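Local coordinates for uncharacterized HTH-type transcriptional regulator YydK (Bacillus subtilis subsp. subtilis, PDB 3BWG), which probably binds DNA as a GntR-family transcription regulator, joining a helix-turn-helix domain to a UTRA domain of the kind that senses small effectors, at residues B[178-183]-B[200-205]; B[138-143]-B[219-224]; B[148-153]-B[167-172]. All coordinates share one frame; numbering follows the deposited sequence.

Interaction 1: B[178-183]-B[200-205]. With EDO (1,2-ethanediol), chain I.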
loop_
_atom_site.group_PDB
_atom_site.type_symbol
_atom_site.label_atom_id
_atom_site.label_comp_id
_atom_site.label_asym_id
_atom_site.label_seq_id
_atom_site.Cartn_x
_atom_site.Cartn_y
_atom_site.Cartn_z
ATOM N N LEU B 178 -4.748 4.238 5.834
ATOM C CA LEU B 178 -3.511 4.747 6.471
ATOM C C LEU B 178 -3.141 6.101 5.911
ATOM O O LEU B 178 -3.192 6.282 4.679
ATOM C CB LEU B 178 -2.320 3.787 6.286
ATOM C CG LEU B 178 -2.179 2.510 7.122
ATOM C CD1 LEU B 178 -3.453 1.601 6.970
ATOM C CD2 LEU B 178 -0.906 1.712 6.807
ATOM N N PHE B 179 -2.830 7.038 6.825
ATOM C CA PHE B 179 -2.387 8.390 6.570
ATOM C C PHE B 179 -0.944 8.527 7.062
ATOM O O PHE B 179 -0.648 8.240 8.237
ATOM C CB PHE B 179 -3.346 9.394 7.232
ATOM C CG PHE B 179 -4.796 9.198 6.780
ATOM C CD1 PHE B 179 -5.211 9.682 5.557
ATOM C CD2 PHE B 179 -5.694 8.460 7.552
ATOM C CE1 PHE B 179 -6.538 9.479 5.105
ATOM C CE2 PHE B 179 -6.991 8.222 7.135
ATOM C CZ PHE B 179 -7.424 8.751 5.904
ATOM N N LEU B 180 -0.050 8.845 6.127
ATOM C CA LEU B 180 1.411 8.866 6.352
ATOM C C LEU B 180 1.960 10.275 6.317
ATOM O O LEU B 180 1.651 11.042 5.408
ATOM C CB LEU B 180 2.128 8.016 5.292
ATOM C CG LEU B 180 2.147 6.486 5.396
ATOM C CD1 LEU B 180 0.812 5.824 5.079
ATOM C CD2 LEU B 180 3.177 5.952 4.452
ATOM N N HIS B 181 2.782 10.602 7.314
ATOM C CA HIS B 181 3.374 11.918 7.479
ATOM C C HIS B 181 4.847 11.686 7.794
ATOM O O HIS B 181 5.197 10.709 8.443
ATOM C CB HIS B 181 2.698 12.723 8.622
ATOM C CG HIS B 181 1.192 12.716 8.583
ATOM N ND1 HIS B 181 0.438 11.743 9.215
ATOM C CD2 HIS B 181 0.299 13.576 8.026
ATOM C CE1 HIS B 181 -0.852 11.979 9.017
ATOM N NE2 HIS B 181 -0.964 13.078 8.289
ATOM N N VAL B 182 5.702 12.556 7.294
ATOM C CA VAL B 182 7.109 12.584 7.717
ATOM C C VAL B 182 7.384 13.837 8.507
ATOM O O VAL B 182 6.978 14.915 8.105
ATOM C CB VAL B 182 8.096 12.412 6.554
ATOM C CG1 VAL B 182 9.529 12.684 7.009
ATOM C CG2 VAL B 182 8.006 10.967 6.032
ATOM N N GLY B 183 8.037 13.671 9.661
ATOM C CA GLY B 183 8.223 14.731 10.616
ATOM C C GLY B 183 9.526 14.547 11.380
ATOM O O GLY B 183 10.341 13.674 11.038
ATOM N N PRO B 200 14.399 12.309 12.089
ATOM C CA PRO B 200 13.234 11.976 11.256
ATOM C C PRO B 200 12.374 10.864 11.832
ATOM O O PRO B 200 12.885 9.940 12.503
ATOM C CB PRO B 200 13.855 11.487 9.946
ATOM C CG PRO B 200 15.284 11.877 10.006
ATOM C CD PRO B 200 15.656 11.899 11.440
ATOM N N LYS B 201 11.075 10.938 11.558
ATOM C CA LYS B 201 10.158 9.808 11.845
ATOM C C LYS B 201 9.093 9.705 10.758
ATOM O O LYS B 201 8.687 10.712 10.155
ATOM C CB LYS B 201 9.447 9.984 13.198
ATOM C CG LYS B 201 8.739 11.322 13.269
ATOM C CD LYS B 201 7.637 11.376 14.263
ATOM C CE LYS B 201 6.811 12.602 13.982
ATOM N NZ LYS B 201 6.365 13.202 15.235
ATOM N N LEU B 202 8.670 8.479 10.520
ATOM C CA LEU B 202 7.441 8.206 9.822
ATOM C C LEU B 202 6.343 8.092 10.869
ATOM O O LEU B 202 6.471 7.375 11.876
ATOM C CB LEU B 202 7.541 6.915 9.030
ATOM C CG LEU B 202 6.368 6.495 8.139
ATOM C CD1 LEU B 202 5.945 7.542 7.046
ATOM C CD2 LEU B 202 6.647 5.058 7.570
ATOM N N TYR B 203 5.302 8.871 10.634
ATOM C CA TYR B 203 4.203 8.983 11.536
ATOM C C TYR B 203 2.933 8.574 10.795
ATOM O O TYR B 203 2.521 9.210 9.837
ATOM C CB TYR B 203 4.110 10.432 12.062
ATOM C CG TYR B 203 2.830 10.666 12.811
ATOM C CD1 TYR B 203 2.542 9.902 13.947
ATOM C CD2 TYR B 203 1.880 11.597 12.375
ATOM C CE1 TYR B 203 1.340 10.050 14.638
ATOM C CE2 TYR B 203 0.669 11.771 13.081
ATOM C CZ TYR B 203 0.428 10.988 14.218
ATOM O OH TYR B 203 -0.714 11.100 14.984
ATOM N N ILE B 204 2.326 7.483 11.225
ATOM C CA ILE B 204 1.150 6.933 10.522
ATOM C C ILE B 204 -0.041 6.916 11.438
ATOM O O ILE B 204 0.079 6.444 12.589
ATOM C CB ILE B 204 1.422 5.456 10.043
ATOM C CG1 ILE B 204 2.739 5.387 9.253
ATOM C CG2 ILE B 204 0.161 4.822 9.265
ATOM C CD1 ILE B 204 3.038 4.052 8.689
ATOM N N GLU B 205 -1.168 7.436 10.930
ATOM C CA GLU B 205 -2.493 7.211 11.499
ATOM C C GLU B 205 -3.287 6.205 10.711
ATOM O O GLU B 205 -3.447 6.347 9.476
ATOM C CB GLU B 205 -3.276 8.508 11.570
ATOM C CG GLU B 205 -2.621 9.523 12.459
ATOM C CD GLU B 205 -3.151 10.893 12.159
ATOM O OE1 GLU B 205 -2.659 11.551 11.216
ATOM O OE2 GLU B 205 -4.120 11.296 12.822
HETATM C C1 EDO I . 11.062 5.142 9.494
HETATM O O1 EDO I . 10.561 3.899 9.103
HETATM C C2 EDO I . 10.227 5.535 10.680
HETATM O O2 EDO I . 10.695 6.808 11.019
#

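Interaction 2: B[138-143]-B[219-224]. With EDO (1,2-ethanediol), chain H; EDO (1,2-ethanediol), chain I.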
loop_
_atom_site.group_PDB
_atom_site.type_symbol
_atom_site.label_atom_id
_atom_site.label_comp_id
_atom_site.label_asym_id
_atom_site.label_seq_id
_atom_site.Cartn_x
_atom_site.Cartn_y
_atom_site.Cartn_z
ATOM N N CYS B 138 8.720 1.228 17.301
ATOM C CA CYS B 138 7.744 2.286 17.275
ATOM C C CYS B 138 7.226 2.618 18.656
ATOM O O CYS B 138 7.457 1.886 19.612
ATOM C CB CYS B 138 6.562 1.935 16.351
ATOM S SG CYS B 138 5.558 0.513 16.896
ATOM N N TYR B 139 6.532 3.744 18.708
ATOM C CA TYR B 139 5.855 4.240 19.849
ATOM C C TYR B 139 4.435 4.435 19.305
ATOM O O TYR B 139 4.248 5.082 18.264
ATOM C CB TYR B 139 6.500 5.586 20.282
ATOM C CG TYR B 139 5.634 6.396 21.229
ATOM C CD1 TYR B 139 5.221 5.854 22.455
ATOM C CD2 TYR B 139 5.212 7.676 20.903
ATOM C CE1 TYR B 139 4.387 6.553 23.314
ATOM C CE2 TYR B 139 4.389 8.410 21.774
ATOM C CZ TYR B 139 3.986 7.834 22.990
ATOM O OH TYR B 139 3.173 8.523 23.884
ATOM N N GLU B 140 3.451 3.860 19.995
ATOM C CA GLU B 140 2.086 3.874 19.534
ATOM C C GLU B 140 1.040 4.295 20.573
ATOM O O GLU B 140 1.118 3.969 21.743
ATOM C CB GLU B 140 1.740 2.497 18.950
ATOM C CG GLU B 140 0.268 2.046 19.088
ATOM C CD GLU B 140 0.049 0.575 18.732
ATOM O OE1 GLU B 140 -1.066 0.206 18.376
ATOM O OE2 GLU B 140 1.002 -0.214 18.766
ATOM N N GLU B 141 0.010 4.983 20.108
ATOM C CA GLU B 141 -1.173 5.181 20.901
ATOM C C GLU B 141 -2.276 4.637 20.038
ATOM O O GLU B 141 -2.362 4.974 18.834
ATOM C CB GLU B 141 -1.420 6.675 21.144
ATOM C CG GLU B 141 -0.533 7.321 22.201
ATOM C CD GLU B 141 -0.857 8.817 22.376
ATOM O OE1 GLU B 141 -1.596 9.192 23.326
ATOM O OE2 GLU B 141 -0.382 9.615 21.537
ATOM N N SER B 142 -3.113 3.774 20.620
ATOM C CA SER B 142 -4.308 3.352 19.917
ATOM C C SER B 142 -5.569 3.413 20.754
ATOM O O SER B 142 -5.529 3.427 21.985
ATOM C CB SER B 142 -4.128 1.993 19.268
ATOM O OG SER B 142 -3.402 1.163 20.120
ATOM N N TYR B 143 -6.695 3.478 20.055
ATOM C CA TYR B 143 -7.971 3.672 20.693
ATOM C C TYR B 143 -8.949 2.700 20.105
ATOM O O TYR B 143 -9.172 2.704 18.924
ATOM C CB TYR B 143 -8.478 5.089 20.414
ATOM C CG TYR B 143 -7.486 6.204 20.664
ATOM C CD1 TYR B 143 -7.587 7.007 21.801
ATOM C CD2 TYR B 143 -6.489 6.491 19.734
ATOM C CE1 TYR B 143 -6.704 8.070 22.004
ATOM C CE2 TYR B 143 -5.599 7.518 19.933
ATOM C CZ TYR B 143 -5.700 8.305 21.068
ATOM O OH TYR B 143 -4.809 9.333 21.252
ATOM N N SER B 219 -5.249 4.251 15.470
ATOM C CA SER B 219 -3.919 4.264 16.058
ATOM C C SER B 219 -3.042 5.379 15.469
ATOM O O SER B 219 -3.236 5.834 14.314
ATOM C CB SER B 219 -3.263 2.889 15.906
ATOM O OG SER B 219 -2.820 2.718 14.584
ATOM N N LYS B 220 -2.095 5.830 16.295
ATOM C CA LYS B 220 -1.133 6.871 15.961
ATOM C C LYS B 220 0.223 6.307 16.276
ATOM O O LYS B 220 0.510 6.001 17.429
ATOM C CB LYS B 220 -1.389 8.079 16.832
ATOM C CG LYS B 220 -2.706 8.753 16.463
ATOM C CD LYS B 220 -3.298 9.540 17.631
ATOM C CE LYS B 220 -2.356 10.568 18.200
ATOM N NZ LYS B 220 -2.548 11.880 17.534
ATOM N N ILE B 221 1.067 6.163 15.255
ATOM C CA ILE B 221 2.355 5.500 15.437
ATOM C C ILE B 221 3.526 6.277 14.844
ATOM O O ILE B 221 3.461 6.794 13.723
ATOM C CB ILE B 221 2.324 4.117 14.845
ATOM C CG1 ILE B 221 1.088 3.344 15.370
ATOM C CG2 ILE B 221 3.669 3.360 15.182
ATOM C CD1 ILE B 221 0.976 1.895 14.935
ATOM N N SER B 222 4.583 6.387 15.633
ATOM C CA SER B 222 5.839 6.933 15.163
ATOM C C SER B 222 6.871 5.809 15.160
ATOM O O SER B 222 7.114 5.200 16.196
ATOM C CB SER B 222 6.304 8.063 16.098
ATOM O OG SER B 222 5.398 9.142 16.027
ATOM N N TYR B 223 7.494 5.577 14.010
ATOM C CA TYR B 223 8.520 4.566 13.888
ATOM C C TYR B 223 9.955 5.084 14.055
ATOM O O TYR B 223 10.264 6.251 13.735
ATOM C CB TYR B 223 8.360 3.836 12.545
ATOM C CG TYR B 223 7.052 3.050 12.425
ATOM C CD1 TYR B 223 7.001 1.723 12.819
ATOM C CD2 TYR B 223 5.883 3.637 11.909
ATOM C CE1 TYR B 223 5.795 0.980 12.734
ATOM C CE2 TYR B 223 4.664 2.906 11.800
ATOM C CZ TYR B 223 4.651 1.562 12.203
ATOM O OH TYR B 223 3.504 0.787 12.138
ATOM N N ASN B 224 10.828 4.198 14.527
ATOM C CA ASN B 224 12.264 4.433 14.522
ATOM C C ASN B 224 12.830 4.333 13.095
ATOM O O ASN B 224 12.891 3.228 12.525
ATOM C CB ASN B 224 12.897 3.396 15.473
ATOM C CG ASN B 224 14.388 3.487 15.573
ATOM O OD1 ASN B 224 15.081 4.002 14.677
ATOM N ND2 ASN B 224 14.916 2.954 16.672
HETATM C C1 EDO H . 2.507 8.195 18.070
HETATM O O1 EDO H . 3.561 9.144 17.952
HETATM C C2 EDO H . 1.892 8.370 19.438
HETATM O O2 EDO H . 1.120 9.578 19.398
HETATM C C1 EDO I . 11.062 5.142 9.494
HETATM O O1 EDO I . 10.561 3.899 9.103
HETATM C C2 EDO I . 10.227 5.535 10.680
HETATM O O2 EDO I . 10.695 6.808 11.019
#

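Interaction 3: B[148-153]-B[167-172]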
loop_
_atom_site.group_PDB
_atom_site.type_symbol
_atom_site.label_atom_id
_atom_site.label_comp_id
_atom_site.label_asym_id
_atom_site.label_seq_id
_atom_site.Cartn_x
_atom_site.Cartn_y
_atom_site.Cartn_z
ATOM N N ILE B 148 -17.390 -2.455 20.907
ATOM C CA ILE B 148 -16.910 -3.449 19.930
ATOM C C ILE B 148 -15.832 -4.381 20.556
ATOM O O ILE B 148 -15.990 -5.584 20.584
ATOM C CB ILE B 148 -16.353 -2.769 18.655
ATOM C CG1 ILE B 148 -17.451 -1.874 18.029
ATOM C CG2 ILE B 148 -15.834 -3.880 17.668
ATOM C CD1 ILE B 148 -17.045 -1.117 16.743
ATOM N N VAL B 149 -14.735 -3.804 21.036
ATOM C CA VAL B 149 -13.625 -4.582 21.637
ATOM C C VAL B 149 -13.870 -4.558 23.126
ATOM O O VAL B 149 -13.507 -3.599 23.827
ATOM C CB VAL B 149 -12.274 -3.947 21.303
ATOM C CG1 VAL B 149 -11.160 -4.773 21.888
ATOM C CG2 VAL B 149 -12.132 -3.749 19.758
ATOM N N THR B 150 -14.569 -5.568 23.595
ATOM C CA THR B 150 -15.316 -5.386 24.831
ATOM C C THR B 150 -14.439 -5.504 26.073
ATOM O O THR B 150 -14.789 -4.953 27.122
ATOM C CB THR B 150 -16.523 -6.331 24.932
ATOM O OG1 THR B 150 -16.121 -7.631 24.504
ATOM C CG2 THR B 150 -17.707 -5.813 24.076
ATOM N N TYR B 151 -13.342 -6.251 25.947
ATOM C CA TYR B 151 -12.352 -6.373 27.012
ATOM C C TYR B 151 -10.935 -6.524 26.449
ATOM O O TYR B 151 -10.719 -7.195 25.437
ATOM C CB TYR B 151 -12.691 -7.542 27.942
ATOM C CG TYR B 151 -11.779 -7.630 29.161
ATOM C CD1 TYR B 151 -11.894 -6.712 30.232
ATOM C CD2 TYR B 151 -10.780 -8.603 29.230
ATOM C CE1 TYR B 151 -11.037 -6.803 31.351
ATOM C CE2 TYR B 151 -9.942 -8.719 30.331
ATOM C CZ TYR B 151 -10.055 -7.822 31.373
ATOM O OH TYR B 151 -9.200 -7.955 32.446
ATOM N N LEU B 152 -9.979 -5.851 27.104
ATOM C CA LEU B 152 -8.564 -5.969 26.800
ATOM C C LEU B 152 -7.802 -6.128 28.108
ATOM O O LEU B 152 -8.217 -5.622 29.160
ATOM C CB LEU B 152 -8.045 -4.725 26.022
ATOM C CG LEU B 152 -8.480 -4.556 24.550
ATOM C CD1 LEU B 152 -8.008 -3.181 23.907
ATOM C CD2 LEU B 152 -8.011 -5.760 23.740
ATOM N N ASN B 153 -6.686 -6.845 28.071
ATOM C CA ASN B 153 -5.814 -6.875 29.263
ATOM C C ASN B 153 -4.353 -6.733 28.905
ATOM O O ASN B 153 -4.004 -6.699 27.740
ATOM C CB ASN B 153 -6.046 -8.096 30.164
ATOM C CG ASN B 153 -5.746 -9.404 29.477
ATOM O OD1 ASN B 153 -5.062 -9.451 28.465
ATOM N ND2 ASN B 153 -6.279 -10.478 30.022
ATOM N N GLU B 167 -9.588 -14.085 16.836
ATOM C CA GLU B 167 -9.646 -15.408 17.419
ATOM C C GLU B 167 -10.528 -15.443 18.655
ATOM O O GLU B 167 -11.350 -16.318 18.763
ATOM C CB GLU B 167 -8.236 -15.908 17.734
ATOM C CG GLU B 167 -7.992 -17.340 17.307
ATOM C CD GLU B 167 -8.192 -17.586 15.794
ATOM O OE1 GLU B 167 -7.555 -16.893 14.961
ATOM O OE2 GLU B 167 -8.976 -18.498 15.440
ATOM N N GLY B 168 -10.396 -14.460 19.542
ATOM C CA GLY B 168 -11.053 -14.479 20.837
ATOM C C GLY B 168 -12.413 -13.826 20.832
ATOM O O GLY B 168 -13.345 -14.356 21.425
ATOM N N LEU B 169 -12.533 -12.667 20.172
ATOM C CA LEU B 169 -13.828 -11.987 20.080
ATOM C C LEU B 169 -14.674 -12.452 18.891
ATOM O O LEU B 169 -15.894 -12.183 18.834
ATOM C CB LEU B 169 -13.638 -10.473 20.018
ATOM C CG LEU B 169 -13.103 -9.748 21.259
ATOM C CD1 LEU B 169 -13.111 -8.257 21.000
ATOM C CD2 LEU B 169 -13.939 -10.097 22.487
ATOM N N GLY B 170 -14.030 -13.126 17.936
ATOM C CA GLY B 170 -14.702 -13.601 16.736
ATOM C C GLY B 170 -15.120 -12.519 15.761
ATOM O O GLY B 170 -16.057 -12.708 14.992
ATOM N N LEU B 171 -14.405 -11.392 15.762
ATOM C CA LEU B 171 -14.718 -10.285 14.867
ATOM C C LEU B 171 -14.007 -10.420 13.529
ATOM O O LEU B 171 -12.923 -10.987 13.444
ATOM C CB LEU B 171 -14.335 -8.946 15.522
ATOM C CG LEU B 171 -15.177 -8.638 16.758
ATOM C CD1 LEU B 171 -14.644 -7.416 17.449
ATOM C CD2 LEU B 171 -16.646 -8.475 16.392
ATOM N N LYS B 172 -14.609 -9.842 12.495
ATOM C CA LYS B 172 -14.086 -9.958 11.153
ATOM C C LYS B 172 -13.548 -8.587 10.753
ATOM O O LYS B 172 -14.301 -7.622 10.581
ATOM C CB LYS B 172 -15.181 -10.465 10.189
ATOM C CG LYS B 172 -15.928 -11.714 10.690
ATOM C CD LYS B 172 -15.016 -12.967 10.656
ATOM C CE LYS B 172 -15.384 -13.970 11.771
ATOM N NZ LYS B 172 -16.817 -14.417 11.741
#

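Interaction 1: B[178-183]-B[200-205]
Strands 178-183 and 200-205 form an antiparallel pair at one side of the large UTRA-domain sheet, which continues beyond 178-183 into a strand of the second subunit. Backbone hydrogen bonds set the register through the pairs Phe179-Glu205, His181-Tyr203 and Gly183-Lys201. Among the straightest is Phe179 N to Glu205 O (2.8 Å), whereas Lys201 N meets Gly183 O from above the carbonyl plane.

Apolar packing occupies the face of Leu180, Val182, Leu202 and Ile204. Leu202 CG lies anti to its backbone N (chi1 -176°), so CD1 comes to 4.1 Å from both Leu180 CD2 and Val182 CG2.

Aromatic and polar groups hold the other face. The side chains of His181 and Tyr203 run side by side, their rings meeting obliquely with planes 32° apart. Tyr203 O accepts from His181 N at 2.9 Å and, weakly, from its ring ND1 at 3.3 Å; His181 NE2 bonds to Tyr77 OH of the second subunit. An alanine here would lose the bond to Tyr77 and the weak one to Tyr203 O, and would probably loosen the subunit interface. Glu205 OE1 forms a salt bridge with Arg74 of that subunit, while Glu205 OE2 bonds to Tyr218 OH of its own chain.

Interaction 2: B[138-143]-B[219-224]
Cys138 carries SG between its backbone N and carbonyl carbon (chi1 65°), which sends the sulfur toward Ile221 CG2 and the Tyr223 ring, and Tyr223 CG, anti to its carbonyl carbon (chi1 -64°), lays that ring beside Cys138 CB. Cys138 CB presses on Ile221 CG2 at 3.4 Å, tighter than ordinary van der Waals contact, and also meets Tyr223 CD1 at 3.6 Å. The sulfur approaches the Tyr223 ring obliquely, 4.9 Å from SG to the ring centroid, while Ile221 CG2 sits above one face of that ring, offset to its rim. Farther along, Glu140 and Ile221 lie side by side, with Glu140 CB 3.7 Å from Ile221 CG1.

On the opposite face, Lys220 CG is anti to the carbonyl carbon and chi2 is near-extended (155°), which sets CD at the edge of the Tyr143 ring, 3.8 Å from CE2. Bends at chi3 and chi4 then turn CE and NZ away, NZ forming a salt bridge with Glu110; it does not touch Glu141, although the nearby opposite charge probably helps keep both groups ionised. Glu141 OE1 bonds to Tyr125 OH, and OE2 accepts from O2 of an ethanediol at 2.6 Å. The diol's other hydroxyl, O1, bonds to Ser222 OG at 2.7 Å, bridging the two strands beside Tyr139.

Four backbone hydrogen bonds, in the pairs Tyr139-Ser222 and Glu141-Lys220, complete an antiparallel pairing inside the UTRA sheet. The diol is probably from the crystallisation liquor, but its polar cradle is consistent with a small-molecule site of the kind UTRA domains use for effectors.

Interaction 3: B[148-153]-B[167-172]
Apolar contacts carry this meeting of two loops, and they are made by the tips of two leucines. Leu169 and Leu171 have nearly the same shape: in each, CG stands anti to the carbonyl carbon (chi1 -68° and -66°) and the chain then runs out extended, with the CB of both directed at segment 148-153. Leu169 uses both its methyls. CD1 lies on the backbone of Val149, 3.8 Å from its CA, and meets Val149 CG1 at 4.1 Å, the two side chains crossing at about a right angle. Leu171 brings CD1 to 3.7 Å from Ile148 CG2, again crosswise; because this branch of Ile148 is anti to the backbone N, CG1 and CD1 are left to extend away from the contact.

Polar atoms take part merely as neighbours of carbon, since no hydrogen bond joins the two segments. Thr150 OG1 stands 3.9 Å from Leu169 CD2, and the carbonyl O of Ile148 faces both leucine tips, 4.0 Å from Leu169 CD1 and 3.9 Å from Leu171 CD1. The backbones stay well apart, with 7.6 Å between the CA atoms of Val149 and Leu169, so side-chain length spans the gap.

Gly170, with a positive phi of 70°, is the first residue to depart from the conformation of helix 161-167, and it turns the chain between the two leucines. Segment 148-153 runs on into helix 154-157, for which Asn153 is the N-cap, its OD1 accepting from Ile156 N. The contact thus joins the loop that follows strand 135-145 to the one that leads into strand 173-184: Leu169 also packs on Tyr164 of helix 161-167, while Ile148 and Leu171 both rest on Leu210 of strand 200-210.

Overall arrangement
All three interactions lie in the UTRA domain. Interactions 1 and 2 share its six-stranded antiparallel sheet, their centres about 10 Å apart, and are stitched together where strand 200-210 pairs with strand 215-224; Ile204 N probably bonds to Ile221 O at 2.8 Å. One ethanediol touches both. Interaction 3 stands apart among loops, its centre about 20 Å from that of interaction 2 and 27 Å from that of interaction 1. Along the chain, interaction 2 encloses the other two, with interaction 3 closing before interaction 1 opens. Strands both near and far in sequence thus build one continuous sheet, interaction 2 making the long-range join, with the subunit interface reached at interaction 1.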